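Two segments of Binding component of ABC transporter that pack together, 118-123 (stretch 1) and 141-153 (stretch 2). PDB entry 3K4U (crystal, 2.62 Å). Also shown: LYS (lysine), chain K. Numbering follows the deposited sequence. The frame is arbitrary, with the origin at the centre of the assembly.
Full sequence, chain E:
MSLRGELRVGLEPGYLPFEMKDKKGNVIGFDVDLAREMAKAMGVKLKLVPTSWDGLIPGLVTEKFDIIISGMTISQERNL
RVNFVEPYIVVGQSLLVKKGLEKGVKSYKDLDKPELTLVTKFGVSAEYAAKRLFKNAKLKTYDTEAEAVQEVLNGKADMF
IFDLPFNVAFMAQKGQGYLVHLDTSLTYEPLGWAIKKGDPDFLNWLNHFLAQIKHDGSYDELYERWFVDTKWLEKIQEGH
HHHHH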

# COMPACT_ATOMS: atom_id res chain seq x y z
N LEU E 118 -40.76 -15.62 -17.45
CA LEU E 118 -39.65 -15.77 -16.49
C LEU E 118 -40.08 -16.13 -15.05
O LEU E 118 -40.95 -15.48 -14.44
N VAL E 119 -39.46 -17.17 -14.50
CA VAL E 119 -39.90 -17.71 -13.21
C VAL E 119 -38.87 -17.74 -12.09
O VAL E 119 -37.66 -18.02 -12.31
N THR E 120 -39.36 -17.45 -10.88
CA THR E 120 -38.58 -17.62 -9.67
C THR E 120 -39.43 -17.97 -8.41
O THR E 120 -40.67 -18.12 -8.48
N LYS E 121 -38.76 -18.09 -7.28
CA LYS E 121 -39.44 -18.41 -6.05
C LYS E 121 -40.13 -17.17 -5.48
O LYS E 121 -39.70 -16.03 -5.74
N PHE E 122 -41.18 -17.38 -4.69
CA PHE E 122 -41.97 -16.27 -4.16
C PHE E 122 -41.31 -15.55 -2.97
O PHE E 122 -40.69 -16.18 -2.09
N GLY E 123 -41.50 -14.22 -2.94
CA GLY E 123 -41.02 -13.38 -1.83
C GLY E 123 -39.54 -13.50 -1.54
O GLY E 123 -39.14 -13.62 -0.39
N THR E 141 -44.36 -17.03 -10.18
CA THR E 141 -43.69 -17.37 -8.93
C THR E 141 -44.20 -18.68 -8.30
O THR E 141 -45.37 -19.01 -8.39
N TYR E 142 -43.29 -19.36 -7.62
CA TYR E 142 -43.52 -20.65 -7.07
C TYR E 142 -42.88 -20.74 -5.69
O TYR E 142 -41.85 -20.11 -5.42
N ASP E 143 -43.51 -21.56 -4.85
CA ASP E 143 -43.07 -21.82 -3.48
C ASP E 143 -41.64 -22.33 -3.34
O ASP E 143 -41.03 -22.11 -2.28
N THR E 144 -41.11 -23.00 -4.36
CA THR E 144 -39.72 -23.47 -4.29
C THR E 144 -38.84 -23.21 -5.53
O THR E 144 -39.31 -23.15 -6.67
N GLU E 145 -37.55 -23.06 -5.29
CA GLU E 145 -36.59 -22.80 -6.34
C GLU E 145 -36.77 -23.87 -7.37
O GLU E 145 -36.85 -23.58 -8.57
N ALA E 146 -36.87 -25.10 -6.88
CA ALA E 146 -36.88 -26.31 -7.68
C ALA E 146 -38.17 -26.50 -8.44
O ALA E 146 -38.18 -27.09 -9.54
N GLU E 147 -39.27 -26.01 -7.89
CA GLU E 147 -40.54 -26.02 -8.64
C GLU E 147 -40.49 -25.01 -9.73
O GLU E 147 -41.20 -25.15 -10.73
N ALA E 148 -39.65 -23.99 -9.52
CA ALA E 148 -39.58 -22.85 -10.41
C ALA E 148 -38.83 -23.24 -11.64
O ALA E 148 -39.34 -23.11 -12.74
N VAL E 149 -37.64 -23.80 -11.47
CA VAL E 149 -36.89 -24.22 -12.64
C VAL E 149 -37.56 -25.30 -13.46
O VAL E 149 -37.43 -25.30 -14.70
N GLN E 150 -38.24 -26.26 -12.80
CA GLN E 150 -38.99 -27.29 -13.52
C GLN E 150 -39.78 -26.71 -14.67
O GLN E 150 -39.82 -27.31 -15.73
N GLU E 151 -40.38 -25.54 -14.46
CA GLU E 151 -41.13 -24.84 -15.52
C GLU E 151 -40.29 -24.53 -16.78
O GLU E 151 -40.80 -24.62 -17.91
N VAL E 152 -39.04 -24.15 -16.63
CA VAL E 152 -38.25 -23.97 -17.83
C VAL E 152 -37.80 -25.35 -18.39
O VAL E 152 -37.89 -25.59 -19.62
N LEU E 153 -37.39 -26.26 -17.49
CA LEU E 153 -37.16 -27.67 -17.89
C LEU E 153 -38.37 -28.34 -18.56
O LEU E 153 -38.21 -29.19 -19.44

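Strand 118-121 lies beside strand 141-142 in parallel register and runs nearly antiparallel to helix 145-153, at 166°, with their axes 6.8 Å apart at closest approach. Its side chains therefore meet two different surfaces, a neighbouring strand and one flank of a helix.

Leu-118 opens the stretch with its CA-to-CB bond pointing away from stretch 2. Its t chi1 side chain is buried, but against other parts of the protein. Val-119, by the alternation of a strand, points toward stretch 2 and is the main apolar contact. In the m rotamer, its CG1 meets the edge of the Tyr-142 ring, 3.7 Å from CE2, while CG2 reaches the helix, 3.3 Å from the backbone O of Ala-148 and 4.3 Å from CG1 of Val-152. A short, branched residue suits this place: its two methyls serve strand and helix at once, and beta-branching favours the extended backbone.

Thr-120 shares a sheet face with Thr-141, its bridge partner. Its chi1 is t, and its OG1 is hydrogen-bonded elsewhere in the structure; toward stretch 2 the close contacts are made by its main chain. The O of Thr-120 accepts from Tyr-142 N at 3.0 Å and also receives a CA-H...O contact from Thr-141 CA at 3.1 Å. Ala-148 points toward the strand here, its CB 4.0 Å from Thr-120 C; its single methyl allows the helix to lie close to the backbone.

Lys-121 leaves the strand sideways, with chi1 to chi3 all t and chi4 p. This extended chain carries NZ to the turn before the helix, where it donates to the backbone O of Asp-143 at 2.7 Å. NZ also forms a long salt bridge with Glu-145 OE2, at 3.9 Å. Glu-145, m at chi1, starts sideways but brings its carboxylate nearer, and its OE1 accepts a weak hydrogen bond from NZ of the bound lysine at 3.3 Å. The ligand also lies against Lys-121, with the two CE atoms 3.8 Å apart. The carboxylate thus faces two amines, one from Lys-121 and one from the bound lysine, a fitting place for an acid. Close by, Thr-144 (p) caps the helix, its OG1 accepting from Glu-147 N at 3.1 Å.

Phe-122 is exposed and t at chi1. Its N donates to Tyr-142 O at 2.9 Å, extending the strand pairing, while its ring edge meets Thr-141 OG1, 3.7 Å from CD1. Gly-123 ends the stretch without touching stretch 2; its positive phi favours glycine.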

# COMPACT_ATOMS: atom_id res chain seq x y z
CB LEU E 118 -38.84 -14.48 -16.48
CG LEU E 118 -37.97 -14.03 -15.31
CD1 LEU E 118 -36.51 -14.19 -15.68
CD2 LEU E 118 -38.30 -12.59 -15.03
CB VAL E 119 -40.57 -19.08 -13.33
CG1 VAL E 119 -41.89 -18.94 -14.06
CG2 VAL E 119 -39.66 -20.05 -14.02
CB THR E 120 -37.71 -16.38 -9.41
OG1 THR E 120 -36.56 -16.75 -8.64
CG2 THR E 120 -38.50 -15.30 -8.68
CB LYS E 121 -38.43 -18.96 -5.05
CG LYS E 121 -38.95 -18.98 -3.59
CD LYS E 121 -37.78 -19.20 -2.65
CE LYS E 121 -38.22 -19.50 -1.26
NZ LYS E 121 -38.90 -20.81 -1.19
CB PHE E 122 -43.38 -16.73 -3.77
CG PHE E 122 -44.23 -15.63 -3.21
CD1 PHE E 122 -44.93 -14.76 -4.08
CD2 PHE E 122 -44.32 -15.43 -1.83
CE1 PHE E 122 -45.73 -13.72 -3.57
CE2 PHE E 122 -45.11 -14.38 -1.31
CZ PHE E 122 -45.81 -13.52 -2.19
CB THR E 141 -43.89 -16.29 -7.87
OG1 THR E 141 -45.27 -16.29 -7.47
CG2 THR E 141 -43.48 -14.93 -8.38
CB TYR E 142 -42.92 -21.70 -8.01
CG TYR E 142 -43.63 -21.70 -9.35
CD1 TYR E 142 -44.80 -22.42 -9.52
CD2 TYR E 142 -43.13 -20.96 -10.43
CE1 TYR E 142 -45.46 -22.43 -10.72
CE2 TYR E 142 -43.80 -20.95 -11.65
CZ TYR E 142 -44.97 -21.69 -11.79
OH TYR E 142 -45.66 -21.71 -12.98
CB ASP E 143 -44.05 -22.79 -2.80
CG ASP E 143 -45.41 -22.16 -2.62
OD1 ASP E 143 -45.44 -20.92 -2.34
OD2 ASP E 143 -46.45 -22.87 -2.77
CB THR E 144 -39.60 -24.96 -3.85
OG1 THR E 144 -40.09 -25.82 -4.90
CG2 THR E 144 -40.35 -25.20 -2.56
CB GLU E 145 -35.15 -22.89 -5.82
CG GLU E 145 -34.71 -21.77 -4.90
CD GLU E 145 -34.92 -22.07 -3.43
OE1 GLU E 145 -34.00 -21.80 -2.62
OE2 GLU E 145 -36.00 -22.60 -3.07
CB ALA E 146 -36.60 -27.51 -6.79
CB GLU E 147 -41.73 -25.67 -7.76
CG GLU E 147 -42.23 -26.78 -6.90
CD GLU E 147 -43.26 -26.26 -5.95
OE1 GLU E 147 -44.33 -25.83 -6.44
OE2 GLU E 147 -43.02 -26.27 -4.73
CB ALA E 148 -38.92 -21.69 -9.73
CB VAL E 149 -35.50 -24.74 -12.31
CG1 VAL E 149 -34.48 -23.88 -13.01
CG2 VAL E 149 -35.29 -24.81 -10.81
CB GLN E 150 -39.91 -28.08 -12.60
CG GLN E 150 -39.23 -29.22 -11.84
CD GLN E 150 -38.61 -30.22 -12.78
OE1 GLN E 150 -39.27 -30.69 -13.72
NE2 GLN E 150 -37.34 -30.53 -12.57
CB GLU E 151 -41.78 -23.55 -15.00
CG GLU E 151 -42.61 -23.67 -13.74
CD GLU E 151 -43.79 -24.61 -13.91
OE1 GLU E 151 -44.63 -24.36 -14.81
OE2 GLU E 151 -43.87 -25.59 -13.13
CB VAL E 152 -37.19 -22.77 -17.72
CG1 VAL E 152 -36.84 -22.43 -16.25
CG2 VAL E 152 -35.98 -22.97 -18.60
CB LEU E 153 -36.72 -28.54 -16.70
CG LEU E 153 -35.24 -28.42 -16.34
CD1 LEU E 153 -34.96 -29.01 -14.97
CD2 LEU E 153 -34.38 -29.06 -17.39
N LYS K . -30.52 -14.42 -1.23
CA LYS K . -31.87 -14.93 -1.32
C LYS K . -32.75 -14.03 -0.47
O LYS K . -32.28 -13.49 0.52
CB LYS K . -31.94 -16.36 -0.77
CG LYS K . -33.12 -17.18 -1.25
CD LYS K . -33.58 -18.11 -0.19
CE LYS K . -34.52 -19.20 -0.72
NZ LYS K . -34.71 -20.30 0.25
OXT LYS K . -33.93 -13.83 -0.76